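Local coordinates for protein ceramide very long chain fatty acid hydroxylase SCS7 (Saccharomyces cerevisiae, PDB 4ZR1) that hydroxylates the very long chain fatty acid of ceramides, postulated to act at C-2, using molecular oxygen and electrons from cytochrome b5, probably at a dimetal centre, at residues E146-R151 and G262-S267; H177-M182 and H251-Y256. One frame throughout, in Å; residues are numbered along the deposited sequence.

Contact 1: residues E146-R151 and G262-S267; sequences EYGLHR and GFGVTS. With ZN (zinc ion), chain D.
The end of transmembrane helix 128-154, with a wider pi-type turn at 149-151, packs against the irregular loop 262-267, Tyr147 CA lying 5.3 Å from Gly264 CA. Glu146, t at chi1 and chi2, extends straight into the loop. Its OE1 accepts Val265 N at 2.8 Å and Thr266 N at 2.9 Å, while OE2 takes the hydroxyl OG1 of Thr266 (chi1 p) at 2.8 Å, so one carboxylate fixes two successive amides and a side chain. One turn on, His150 (chi1 t) donates from ND1 to Phe263 O at 2.6 Å, which leaves NE2 for the zinc of chain D at 2.3 Å. Phe263, chi1 m, turns its ring edge to the face of the His150 imidazole, centroids 5.5 Å apart and planes at 88°. The aliphatic start of the all-trans Arg151 side chain lies over the Phe263 face, its CB 3.7 Å from the ring centroid in a CH-pi contact; Arg151 NH1 meets Tyr147 OH at a very short 2.4 Å. Tyr147 CE1 touches Phe263 CB at 3.9 Å. At Gly264 a CB would strike Ser267 O. A histidine oriented by a second-shell backbone carbonyl is characteristic of a protein metal site, here the histidine-box dimetal centre of the sterol desaturase family.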
# COMPACT_ATOMS: atom_id res chain seq x y z
N GLU A 146 8.83 4.67 -4.36
CA GLU A 146 7.87 4.52 -3.26
C GLU A 146 6.85 5.66 -3.22
O GLU A 146 5.65 5.42 -3.14
CB GLU A 146 8.61 4.44 -1.92
CG GLU A 146 7.70 4.53 -0.71
CD GLU A 146 8.47 4.77 0.59
OE1 GLU A 146 8.03 5.64 1.38
OE2 GLU A 146 9.49 4.08 0.83
N TYR A 147 7.33 6.90 -3.29
CA TYR A 147 6.45 8.07 -3.35
C TYR A 147 5.60 8.09 -4.62
O TYR A 147 4.41 8.39 -4.56
CB TYR A 147 7.27 9.37 -3.26
CG TYR A 147 6.42 10.62 -3.33
CD1 TYR A 147 5.83 11.15 -2.18
CD2 TYR A 147 6.18 11.26 -4.54
CE1 TYR A 147 5.04 12.29 -2.25
CE2 TYR A 147 5.39 12.38 -4.61
CZ TYR A 147 4.83 12.90 -3.46
OH TYR A 147 4.04 14.02 -3.53
N GLY A 148 6.20 7.76 -5.76
CA GLY A 148 5.53 7.85 -7.05
C GLY A 148 4.47 6.79 -7.30
O GLY A 148 3.35 7.12 -7.73
N LEU A 149 4.81 5.53 -7.05
CA LEU A 149 3.84 4.45 -7.14
C LEU A 149 2.65 4.71 -6.23
O LEU A 149 1.50 4.62 -6.66
CB LEU A 149 4.47 3.11 -6.77
CG LEU A 149 5.48 2.62 -7.81
CD1 LEU A 149 5.97 1.23 -7.47
CD2 LEU A 149 4.83 2.66 -9.18
N HIS A 150 2.94 5.06 -4.98
CA HIS A 150 1.89 5.29 -4.01
C HIS A 150 0.95 6.41 -4.43
O HIS A 150 -0.27 6.24 -4.40
CB HIS A 150 2.48 5.60 -2.65
CG HIS A 150 1.47 5.58 -1.55
ND1 HIS A 150 1.76 5.97 -0.26
CD2 HIS A 150 0.17 5.20 -1.55
CE1 HIS A 150 0.67 5.84 0.49
NE2 HIS A 150 -0.30 5.38 -0.27
N ARG A 151 1.51 7.54 -4.83
CA ARG A 151 0.69 8.71 -5.15
C ARG A 151 -0.00 8.62 -6.51
O ARG A 151 -1.17 9.02 -6.64
CB ARG A 151 1.55 9.97 -5.10
CG ARG A 151 0.82 11.22 -5.54
CD ARG A 151 1.66 12.44 -5.33
NE ARG A 151 1.14 13.60 -6.03
CZ ARG A 151 1.74 14.78 -6.05
NH1 ARG A 151 2.90 14.94 -5.42
NH2 ARG A 151 1.20 15.79 -6.71
N GLY A 262 0.36 12.47 2.43
CA GLY A 262 1.11 11.50 3.22
C GLY A 262 1.50 10.25 2.45
O GLY A 262 1.39 9.13 2.97
N PHE A 263 1.96 10.43 1.22
CA PHE A 263 2.30 9.30 0.35
C PHE A 263 3.62 8.63 0.72
O PHE A 263 3.83 7.46 0.39
CB PHE A 263 2.32 9.75 -1.11
CG PHE A 263 1.02 10.33 -1.57
CD1 PHE A 263 -0.11 9.53 -1.69
CD2 PHE A 263 0.92 11.68 -1.87
CE1 PHE A 263 -1.32 10.06 -2.11
CE2 PHE A 263 -0.29 12.22 -2.29
CZ PHE A 263 -1.41 11.41 -2.41
N GLY A 264 4.51 9.35 1.40
CA GLY A 264 5.74 8.74 1.86
C GLY A 264 5.49 7.88 3.08
O GLY A 264 4.79 8.32 3.99
N VAL A 265 6.04 6.66 3.13
CA VAL A 265 5.77 5.81 4.28
C VAL A 265 7.07 5.36 4.96
O VAL A 265 7.07 5.06 6.16
CB VAL A 265 4.84 4.56 3.90
CG1 VAL A 265 4.25 4.70 2.51
CG2 VAL A 265 5.56 3.23 4.04
N THR A 266 8.19 5.36 4.24
CA THR A 266 9.47 5.24 4.96
C THR A 266 9.94 6.60 5.45
O THR A 266 10.83 6.68 6.30
CB THR A 266 10.59 4.64 4.10
OG1 THR A 266 10.77 5.42 2.92
CG2 THR A 266 10.26 3.21 3.73
N SER A 267 9.35 7.66 4.89
CA SER A 267 9.56 9.04 5.34
C SER A 267 8.64 9.98 4.58
O SER A 267 8.09 9.60 3.55
CB SER A 267 11.01 9.50 5.13
OG SER A 267 11.20 9.91 3.78
ZN ZN D . -2.49 4.87 0.28

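Contact 2: residues H177-M182 and H251-Y256; sequences HHYLPM and HLEHHY. With ZN (zinc ion), chain C; ZN (zinc ion), chain D; BOG (octyl beta-D-glucopyranoside), chain E.
Two histidine pairs, His177-His178 at the end of helix 164-179 and His254-His255 near the end of helix 242-256, face each other across two zinc ions; the nearest CA atoms, those of His178 and His255, are 6.5 Å apart. His177, chi1 t, sends NE2 to the zinc of chain C at 2.3 Å, where His251 NE2 (2.2 Å) and His255 NE2 (2.0 Å) also bind. Shared coordination brings His177 NE2 within 3.3 Å of His255 NE2 without a hydrogen bond. His177 CB also lies 3.3 Å from O3 of an octyl glucoside. His178, chi1 -89°, directs NE2 to the zinc of chain D at 2.3 Å, beside His254 NE2 at 2.1 Å, and one face of its ring receives His255 ND1, 4.0 Å from His178 ND1. Neighbours on the helix, His254 (chi1 t) and His255 (chi1 m) reach different metals. Leu180 leaves helical phi/psi, and the chain turns so that Pro181 points toward the second helix, with CB 3.3 Å from Tyr256 OH and 4.2 Å from Tyr256 CZ. Met182, m at chi1 and chi2, adds its CE at 3.9 Å from the same Tyr256 OH. Gathered round the two zincs, the rings of His177, His178, His254 and His255 form an aromatic cluster; the metals likely form the catalytic dimetal centre. Helix 211-236 completes the chain C site with His232 and His236, the latter also touching Met182 and Leu252; His150 from helix 128-154, His155 just beyond it and His174 from helix 164-179 complete the other.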
# COMPACT_ATOMS: atom_id res chain seq x y z
N HIS A 177 -6.12 -2.53 0.76
CA HIS A 177 -5.40 -2.19 1.96
C HIS A 177 -6.06 -1.00 2.67
O HIS A 177 -6.11 -0.95 3.90
CB HIS A 177 -3.93 -1.91 1.62
CG HIS A 177 -3.14 -1.43 2.80
ND1 HIS A 177 -3.00 -2.17 3.95
CD2 HIS A 177 -2.49 -0.27 3.01
CE1 HIS A 177 -2.28 -1.49 4.82
NE2 HIS A 177 -1.96 -0.33 4.28
N HIS A 178 -6.57 -0.05 1.90
CA HIS A 178 -7.32 1.07 2.48
C HIS A 178 -8.69 0.60 2.97
O HIS A 178 -9.20 1.08 3.98
CB HIS A 178 -7.49 2.19 1.46
CG HIS A 178 -6.37 3.18 1.48
ND1 HIS A 178 -6.48 4.43 2.04
CD2 HIS A 178 -5.10 3.09 1.01
CE1 HIS A 178 -5.34 5.08 1.91
NE2 HIS A 178 -4.48 4.28 1.30
N TYR A 179 -9.27 -0.34 2.24
CA TYR A 179 -10.53 -0.91 2.64
C TYR A 179 -10.34 -1.70 3.94
O TYR A 179 -11.17 -1.60 4.85
CB TYR A 179 -11.08 -1.79 1.52
CG TYR A 179 -12.51 -2.26 1.71
CD1 TYR A 179 -13.55 -1.35 1.82
CD2 TYR A 179 -12.81 -3.61 1.73
CE1 TYR A 179 -14.86 -1.78 1.98
CE2 TYR A 179 -14.12 -4.05 1.89
CZ TYR A 179 -15.14 -3.14 2.02
OH TYR A 179 -16.44 -3.58 2.18
N LEU A 180 -9.24 -2.45 4.04
CA LEU A 180 -8.99 -3.24 5.25
C LEU A 180 -7.57 -3.13 5.83
O LEU A 180 -6.80 -4.10 5.80
CB LEU A 180 -9.31 -4.71 4.99
CG LEU A 180 -10.77 -5.02 4.64
CD1 LEU A 180 -10.84 -5.81 3.35
CD2 LEU A 180 -11.44 -5.77 5.78
N PRO A 181 -7.25 -1.97 6.41
CA PRO A 181 -5.95 -1.57 6.98
C PRO A 181 -5.33 -2.58 7.94
O PRO A 181 -4.12 -2.85 7.89
CB PRO A 181 -6.28 -0.28 7.73
CG PRO A 181 -7.55 0.20 7.15
CD PRO A 181 -8.31 -1.00 6.75
N MET A 182 -6.15 -3.16 8.81
CA MET A 182 -5.66 -4.09 9.82
C MET A 182 -5.76 -5.55 9.43
O MET A 182 -5.67 -6.42 10.29
CB MET A 182 -6.41 -3.87 11.14
CG MET A 182 -6.00 -2.60 11.83
SD MET A 182 -4.22 -2.61 12.12
CE MET A 182 -3.84 -0.92 11.62
N HIS A 251 1.63 8.03 8.87
CA HIS A 251 1.09 7.11 7.88
C HIS A 251 -0.36 6.74 8.19
O HIS A 251 -1.19 6.63 7.29
CB HIS A 251 1.93 5.84 7.80
CG HIS A 251 1.34 4.81 6.89
ND1 HIS A 251 1.25 5.00 5.53
CD2 HIS A 251 0.77 3.62 7.15
CE1 HIS A 251 0.67 3.95 4.99
NE2 HIS A 251 0.37 3.10 5.95
N LEU A 252 -0.66 6.53 9.47
CA LEU A 252 -2.01 6.20 9.89
C LEU A 252 -2.99 7.31 9.55
O LEU A 252 -4.16 7.06 9.29
CB LEU A 252 -2.04 5.90 11.39
CG LEU A 252 -2.13 4.43 11.79
CD1 LEU A 252 -1.27 3.54 10.92
CD2 LEU A 252 -1.72 4.27 13.23
N GLU A 253 -2.50 8.56 9.53
CA GLU A 253 -3.37 9.67 9.15
C GLU A 253 -3.65 9.64 7.65
O GLU A 253 -4.67 10.14 7.19
CB GLU A 253 -2.77 11.01 9.56
CG GLU A 253 -2.88 11.30 11.04
CD GLU A 253 -2.35 12.68 11.38
OE1 GLU A 253 -1.99 13.44 10.45
OE2 GLU A 253 -2.30 13.00 12.59
N HIS A 254 -2.74 9.04 6.89
CA HIS A 254 -2.97 8.84 5.47
C HIS A 254 -4.17 7.91 5.27
O HIS A 254 -4.91 7.99 4.29
CB HIS A 254 -1.73 8.26 4.79
CG HIS A 254 -2.00 7.72 3.42
ND1 HIS A 254 -2.00 8.51 2.29
CD2 HIS A 254 -2.30 6.47 3.01
CE1 HIS A 254 -2.28 7.77 1.24
NE2 HIS A 254 -2.47 6.53 1.64
N HIS A 255 -4.35 7.01 6.23
CA HIS A 255 -5.45 6.07 6.23
C HIS A 255 -6.74 6.67 6.81
O HIS A 255 -7.79 6.62 6.18
CB HIS A 255 -5.05 4.82 7.02
CG HIS A 255 -4.18 3.87 6.26
ND1 HIS A 255 -4.66 3.05 5.27
CD2 HIS A 255 -2.85 3.62 6.35
CE1 HIS A 255 -3.66 2.33 4.77
NE2 HIS A 255 -2.56 2.66 5.41
N TYR A 256 -6.66 7.24 8.01
CA TYR A 256 -7.86 7.61 8.74
C TYR A 256 -8.13 9.11 8.82
O TYR A 256 -8.87 9.56 9.70
CB TYR A 256 -7.79 7.05 10.16
CG TYR A 256 -7.49 5.58 10.24
CD1 TYR A 256 -8.50 4.63 10.14
CD2 TYR A 256 -6.19 5.13 10.42
CE1 TYR A 256 -8.22 3.27 10.21
CE2 TYR A 256 -5.90 3.79 10.49
CZ TYR A 256 -6.91 2.86 10.39
OH TYR A 256 -6.61 1.53 10.47
ZN ZN C . -0.93 1.45 5.22
ZN ZN D . -2.49 4.87 0.28
C1 BOG E . -2.00 -5.93 -2.12
O1 BOG E . -2.42 -7.26 -1.90
C2 BOG E . -1.96 -5.22 -0.79
O2 BOG E . -3.29 -5.09 -0.33
C3 BOG E . -1.41 -3.82 -0.96
O3 BOG E . -1.15 -3.19 0.28
C4 BOG E . -0.18 -3.80 -1.81
O4 BOG E . 0.11 -2.46 -2.11
C5 BOG E . -0.44 -4.56 -3.08
O5 BOG E . -0.74 -5.90 -2.75
C6 BOG E . 0.81 -4.43 -3.95
O6 BOG E . 0.99 -5.53 -4.81
C1' BOG E . -3.41 -7.73 -2.79
C2' BOG E . -3.80 -9.15 -2.47
C3' BOG E . -4.33 -9.80 -3.73
C4' BOG E . -3.55 -11.05 -4.09
C5' BOG E . -3.45 -11.19 -5.60
C6' BOG E . -3.06 -12.61 -5.96
C7' BOG E . -2.78 -12.71 -7.45
C8' BOG E . -4.09 -12.76 -8.20

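Overall arrangement
Both contacts are buried, each centred about 9 Å from the centre of the chain, and meet at the zinc of chain D, where His150 of contact 1 and His178 and His254 of contact 2 are fellow ligands; His150 NE2 is 3.1 Å from His254 NE2. Along the sequence, contact 2 falls between the two segments of contact 1. Their chemistry differs: 146-151 and 262-267 are held directly by hydrogen bonds and aromatic packing, whereas 177-182 and 251-256 are joined mainly through metal. Contact 1 ties the end of a transmembrane helix to a loop assigned to the cytoplasmic side; contact 2 joins two helix ends assigned to that side. Val265 CB also packs 4.0 Å from His251 ND1.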